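Putative periplasmic protein (Wolinella succinogenes, PDB 3KN3) is probably a periplasmic solute-binding protein, perhaps serving tungstate transport, and can hold glutathione in its binding site. Local coordinates at residues Q153-L156 with A157-I161; G174-I177 with K178-N182. All blocks are in the same frame, centred on the assembly; numbering follows the deposited sequence.

Interaction 1 (Q153-L156 with A157-I161); sequences QGML and ATINI
The selenomethionine Met155 and Ile159, one turn apart on helix 155-164, meet through the terminal methyl of the one and the CG1 branch of the other, CE lying 3.7 Å from CG1. Met155 sends CG anti to its backbone N (chi1 -171°), and bends at chi2 and chi3 then fold the chain back, which lays CE against the second turn although CB sets out away from it. The same methyl comes 3.3 Å from Thr158 OG1, the two side chains crossing at about a right angle. Gln153 comes in from the preceding loop with its aliphatic part: its CB rests 3.7 Å from both Ala157 CB and Thr158 CG2, and its CG lies at a looser 4.2 Å from Ile161 CD1, again with the chains of Gln153 and Ile161 nearly perpendicular. Gly154 holds the N-cap position, where the extended Gln153 passes into the helix. This loop-to-helix junction stands at the head of helix 155-164 in the periplasmic binding protein fold, close to the glutathione site: Gln153 O accepts a hydrogen bond from Arg120 NE, and Met155 packs on Arg120, one of the residues that bind glutathione. The first turns are joined by backbone bonds, Ile159 N to Met155 O at 3.0 Å and Asn160 N to Leu156 O at 3.2 Å; in the latter the donor is tilted 31° from the carbonyl plane. On the partly exposed flank Leu156 and Asn160 pass each other at a slant, CD2 4.2 Å from ND2.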
ATOM      1  N   GLN A 153       6.495  16.160  -2.686  1.00 44.99           N
ATOM      2  CA  GLN A 153       6.936  16.102  -1.303  1.00 45.10           C
ATOM      3  C   GLN A 153       6.576  14.761  -0.708  1.00 45.72           C
ATOM      4  O   GLN A 153       5.733  14.030  -1.252  1.00 41.07           O
ATOM      5  CB  GLN A 153       6.250  17.188  -0.468  1.00 52.26           C
ATOM      6  CG  GLN A 153       6.536  18.621  -0.869  1.00 54.37           C
ATOM      7  CD  GLN A 153       7.699  19.208  -0.105  1.00 57.65           C
ATOM      8  OE1 GLN A 153       8.741  18.575   0.031  1.00 62.04           O
ATOM      9  NE2 GLN A 153       7.527  20.424   0.401  1.00 56.10           N
ATOM     10  N   GLY A 154       7.207  14.453   0.424  1.00 45.59           N
ATOM     11  CA  GLY A 154       6.858  13.275   1.197  1.00 39.92           C
ATOM     12  C   GLY A 154       5.420  13.372   1.657  1.00 40.43           C
ATOM     13  O   GLY A 154       4.861  14.465   1.728  1.00 41.51           O
HETATM   14  N   MSE A 155       4.820  12.231   1.968  1.00 42.44           N
HETATM   15  CA  MSE A 155       3.427  12.190   2.418  1.00 39.07           C
HETATM   16  C   MSE A 155       3.101  13.281   3.457  1.00 42.54           C
HETATM   17  O   MSE A 155       2.151  14.068   3.289  1.00 42.39           O
HETATM   18  CB  MSE A 155       3.098  10.801   2.982  1.00 36.88           C
HETATM   19  CG  MSE A 155       1.630  10.570   3.283  1.00 36.67           C
HETATM   20 SE   MSE A 155       0.563  10.512   1.635  1.00 57.89          SE
HETATM   21  CE  MSE A 155      -0.067  12.361   1.603  1.00106.08           C
ATOM     22  N   LEU A 156       3.896  13.335   4.520  1.00 35.31           N
ATOM     23  CA  LEU A 156       3.580  14.208   5.632  1.00 40.37           C
ATOM     24  C   LEU A 156       3.615  15.690   5.253  1.00 45.33           C
ATOM     25  O   LEU A 156       2.816  16.490   5.757  1.00 41.96           O
ATOM     26  CB  LEU A 156       4.499  13.917   6.818  1.00 50.26           C
ATOM     27  CG  LEU A 156       3.688  13.560   8.066  1.00 60.08           C
ATOM     28  CD1 LEU A 156       4.530  12.809   9.068  1.00 64.60           C
ATOM     29  CD2 LEU A 156       3.078  14.816   8.681  1.00 62.50           C
ATOM     30  N   ALA A 157       4.537  16.055   4.369  1.00 46.08           N
ATOM     31  CA  ALA A 157       4.631  17.440   3.917  1.00 44.17           C
ATOM     32  C   ALA A 157       3.424  17.828   3.064  1.00 39.20           C
ATOM     33  O   ALA A 157       2.935  18.956   3.147  1.00 45.73           O
ATOM     34  CB  ALA A 157       5.928  17.670   3.143  1.00 43.68           C
ATOM     35  N   THR A 158       2.945  16.894   2.244  1.00 32.96           N
ATOM     36  CA  THR A 158       1.813  17.184   1.368  1.00 31.26           C
ATOM     37  C   THR A 158       0.491  17.219   2.143  1.00 29.70           C
ATOM     38  O   THR A 158      -0.446  17.901   1.749  1.00 38.34           O
ATOM     39  CB  THR A 158       1.734  16.258   0.112  1.00 34.25           C
ATOM     40  OG1 THR A 158       0.657  15.335   0.250  1.00 42.61           O
ATOM     41  CG2 THR A 158       3.001  15.500  -0.114  1.00 27.56           C
ATOM     42  N   ILE A 159       0.419  16.514   3.261  1.00 29.86           N
ATOM     43  CA  ILE A 159      -0.723  16.680   4.154  1.00 31.41           C
ATOM     44  C   ILE A 159      -0.731  18.100   4.733  1.00 35.71           C
ATOM     45  O   ILE A 159      -1.771  18.752   4.830  1.00 38.77           O
ATOM     46  CB  ILE A 159      -0.720  15.649   5.299  1.00 28.44           C
ATOM     47  CG1 ILE A 159      -0.854  14.228   4.745  1.00 28.87           C
ATOM     48  CG2 ILE A 159      -1.850  15.929   6.261  1.00 24.34           C
ATOM     49  CD1 ILE A 159      -1.009  13.173   5.799  1.00 24.77           C
ATOM     50  N   ASN A 160       0.436  18.591   5.112  1.00 34.53           N
ATOM     51  CA  ASN A 160       0.495  19.944   5.654  1.00 46.13           C
ATOM     52  C   ASN A 160       0.140  21.003   4.616  1.00 44.27           C
ATOM     53  O   ASN A 160      -0.510  22.003   4.929  1.00 40.43           O
ATOM     54  CB  ASN A 160       1.852  20.224   6.302  1.00 47.88           C
ATOM     55  CG  ASN A 160       2.038  19.453   7.603  1.00 54.52           C
ATOM     56  OD1 ASN A 160       1.111  19.354   8.421  1.00 58.84           O
ATOM     57  ND2 ASN A 160       3.235  18.895   7.796  1.00 51.54           N
ATOM     58  N   ILE A 161       0.555  20.775   3.377  1.00 38.16           N
ATOM     59  CA  ILE A 161       0.188  21.684   2.312  1.00 32.04           C
ATOM     60  C   ILE A 161      -1.321  21.675   2.118  1.00 33.87           C
ATOM     61  O   ILE A 161      -1.921  22.742   1.992  1.00 36.28           O
ATOM     62  CB  ILE A 161       0.898  21.325   1.011  1.00 36.02           C
ATOM     63  CG1 ILE A 161       2.385  21.686   1.101  1.00 36.72           C
ATOM     64  CG2 ILE A 161       0.267  22.041  -0.150  1.00 29.63           C
ATOM     65  CD1 ILE A 161       3.225  20.995   0.040  1.00 31.90           C
TER

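Interaction 2 (G174-I177 with K178-N182); sequences GTFI and KYESN
Glu180 lies over a face of the Phe176 ring, one turn back, in the close part of the contact: Glu180 CG sits 4.1 Å from the ring centroid and 21° off its normal, a CH-pi contact displaced toward the rim. Beyond CG the glutamate runs on extended, carrying OE2 to 3.5 Å from Phe176 CE2, with carboxylate and ring planes 31° apart. A chi1 of -180° swings the Phe176 ring away from its own N, beside the carbonyl carbon. Phe176 and Tyr179 are the buried members, though their rings only brush, CE1 to CD2 at 4.3 Å; Phe176 also packs on Met189. Helix 173-182 follows strand 168-172 directly, a strand-turn-helix step in one of the two lobes of the periplasmic binding protein fold, and Thr175 OG1 ties its first turn back to Asp172 OD1 by a hydrogen bond. The backbone ladder is close too, with Tyr179 N to Thr175 O at 2.7 Å, nearly straight at the hydrogen. The solvent side is looser. There Lys178 stretches out in an extended chain, its CD and CE each 3.9 Å from Gly174 O, and the side chains of Ile177 and Glu180 approach only to 4.5 Å, CG1 to OE1. Near the C-terminal end Ser181 OG donates to Lys178 O, in the carbonyl plane on a lone pair; the modelled 2.5 Å is unusually short and its exact value doubtful. That oxygen also accepts from Asn182 N.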
ATOM      1  N   GLY A 174      -1.843   4.735   7.784  1.00 36.15           N
ATOM      2  CA  GLY A 174      -0.742   4.755   8.731  1.00 35.93           C
ATOM      3  C   GLY A 174      -0.161   6.142   8.949  1.00 45.77           C
ATOM      4  O   GLY A 174       0.040   6.560  10.088  1.00 51.31           O
ATOM      5  N   THR A 175       0.105   6.864   7.865  1.00 43.81           N
ATOM      6  CA  THR A 175       0.685   8.195   7.992  1.00 42.08           C
ATOM      7  C   THR A 175      -0.304   9.144   8.638  1.00 44.16           C
ATOM      8  O   THR A 175       0.084  10.010   9.419  1.00 47.33           O
ATOM      9  CB  THR A 175       1.089   8.779   6.643  1.00 40.60           C
ATOM     10  OG1 THR A 175       1.800   7.793   5.886  1.00 40.78           O
ATOM     11  CG2 THR A 175       1.962  10.009   6.843  1.00 34.00           C
ATOM     12  N   PHE A 176      -1.584   8.987   8.316  1.00 42.03           N
ATOM     13  CA  PHE A 176      -2.584   9.876   8.893  1.00 43.80           C
ATOM     14  C   PHE A 176      -2.646   9.688  10.396  1.00 45.96           C
ATOM     15  O   PHE A 176      -2.813  10.652  11.146  1.00 44.06           O
ATOM     16  CB  PHE A 176      -3.974   9.674   8.281  1.00 43.56           C
ATOM     17  CG  PHE A 176      -5.021  10.590   8.860  1.00 39.79           C
ATOM     18  CD1 PHE A 176      -4.909  11.965   8.710  1.00 35.02           C
ATOM     19  CD2 PHE A 176      -6.104  10.081   9.556  1.00 40.62           C
ATOM     20  CE1 PHE A 176      -5.855  12.817   9.246  1.00 43.47           C
ATOM     21  CE2 PHE A 176      -7.063  10.926  10.087  1.00 44.26           C
ATOM     22  CZ  PHE A 176      -6.935  12.299   9.936  1.00 45.81           C
ATOM     23  N   ILE A 177      -2.507   8.442  10.836  1.00 49.19           N
ATOM     24  CA  ILE A 177      -2.430   8.164  12.264  1.00 50.28           C
ATOM     25  C   ILE A 177      -1.262   8.902  12.911  1.00 50.68           C
ATOM     26  O   ILE A 177      -1.420   9.540  13.952  1.00 53.94           O
ATOM     27  CB  ILE A 177      -2.300   6.673  12.527  1.00 48.21           C
ATOM     28  CG1 ILE A 177      -3.696   6.053  12.571  1.00 43.60           C
ATOM     29  CG2 ILE A 177      -1.577   6.453  13.842  1.00 48.12           C
ATOM     30  CD1 ILE A 177      -3.796   4.706  11.891  1.00 41.22           C
ATOM     31  N   LYS A 178      -0.093   8.814  12.283  1.00 49.61           N
ATOM     32  CA  LYS A 178       1.076   9.563  12.718  1.00 57.33           C
ATOM     33  C   LYS A 178       0.769  11.056  12.733  1.00 59.32           C
ATOM     34  O   LYS A 178       0.937  11.710  13.756  1.00 60.84           O
ATOM     35  CB  LYS A 178       2.280   9.255  11.827  1.00 63.40           C
ATOM     36  CG  LYS A 178       2.592   7.764  11.732  1.00 71.13           C
ATOM     37  CD  LYS A 178       3.760   7.476  10.791  1.00 80.14           C
ATOM     38  CE  LYS A 178       3.911   5.975  10.527  1.00 84.90           C
ATOM     39  NZ  LYS A 178       5.006   5.656   9.557  1.00 85.25           N
ATOM     40  N   TYR A 179       0.301  11.589  11.608  1.00 59.22           N
ATOM     41  CA  TYR A 179      -0.097  12.993  11.561  1.00 60.11           C
ATOM     42  C   TYR A 179      -1.017  13.340  12.739  1.00 60.70           C
ATOM     43  O   TYR A 179      -0.919  14.423  13.312  1.00 61.08           O
ATOM     44  CB  TYR A 179      -0.772  13.351  10.222  1.00 56.98           C
ATOM     45  CG  TYR A 179      -1.234  14.807  10.118  1.00 55.03           C
ATOM     46  CD1 TYR A 179      -0.371  15.804   9.668  1.00 53.82           C
ATOM     47  CD2 TYR A 179      -2.533  15.184  10.473  1.00 48.99           C
ATOM     48  CE1 TYR A 179      -0.785  17.135   9.574  1.00 51.48           C
ATOM     49  CE2 TYR A 179      -2.957  16.519  10.383  1.00 43.00           C
ATOM     50  CZ  TYR A 179      -2.079  17.486   9.928  1.00 46.23           C
ATOM     51  OH  TYR A 179      -2.476  18.811   9.835  1.00 44.76           O
ATOM     52  N   GLU A 180      -1.900  12.414  13.102  1.00 60.04           N
ATOM     53  CA  GLU A 180      -2.890  12.672  14.143  1.00 62.34           C
ATOM     54  C   GLU A 180      -2.268  12.759  15.536  1.00 65.70           C
ATOM     55  O   GLU A 180      -2.689  13.569  16.367  1.00 60.77           O
ATOM     56  CB  GLU A 180      -3.973  11.594  14.135  1.00 64.31           C
ATOM     57  CG  GLU A 180      -5.243  11.973  13.391  1.00 66.71           C
ATOM     58  CD  GLU A 180      -6.334  10.915  13.520  1.00 62.49           C
ATOM     59  OE1 GLU A 180      -5.998   9.717  13.650  1.00 61.25           O
ATOM     60  OE2 GLU A 180      -7.528  11.285  13.493  1.00 61.00           O
ATOM     61  N   SER A 181      -1.278  11.908  15.789  1.00 67.27           N
ATOM     62  CA  SER A 181      -0.597  11.907  17.070  1.00 67.00           C
ATOM     63  C   SER A 181       0.127  13.232  17.268  1.00 70.17           C
ATOM     64  O   SER A 181       0.343  13.666  18.395  1.00 69.00           O
ATOM     65  CB  SER A 181       0.383  10.744  17.154  1.00 71.14           C
ATOM     66  OG  SER A 181       1.298  10.781  16.077  1.00 75.85           O
ATOM     67  N   ASN A 182       0.489  13.878  16.165  1.00 73.48           N
ATOM     68  CA  ASN A 182       1.116  15.196  16.215  1.00 75.54           C
ATOM     69  C   ASN A 182       0.147  16.272  16.664  1.00 71.72           C
ATOM     70  O   ASN A 182       0.443  17.051  17.559  1.00 76.00           O
ATOM     71  CB  ASN A 182       1.666  15.582  14.846  1.00 82.99           C
ATOM     72  CG  ASN A 182       2.630  14.562  14.301  1.00 88.18           C
ATOM     73  OD1 ASN A 182       3.291  13.860  15.065  1.00 89.24           O
ATOM     74  ND2 ASN A 182       2.717  14.468  12.973  1.00 88.46           N
TER

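How the interactions relate
Interactions 1 and 2 occupy successive helices of one lobe, 155-164 and 173-182, joined through strand 168-172, with centres about 12 Å apart. Their inward flanks pack on each other: Met155 CG lies 3.6 Å from Thr175 CG2, while Tyr179 is received by Leu156, Ile159 and Asn160, with Ile159 CG2 3.7 Å from Tyr179 CE1. Interaction 1 has the more buried character and is mostly aliphatic, packing side chains on Thr169, Thr171 and Asp172 of the strand, its selenomethionine beside the glutathione-binding residues Arg120 and Thr126. Interaction 2, farther from those residues, is tied to the strand by the Thr175-Asp172 bond; its aromatic side is buried, but an acidic chain, a lysine and a serine lie on its exposed surface.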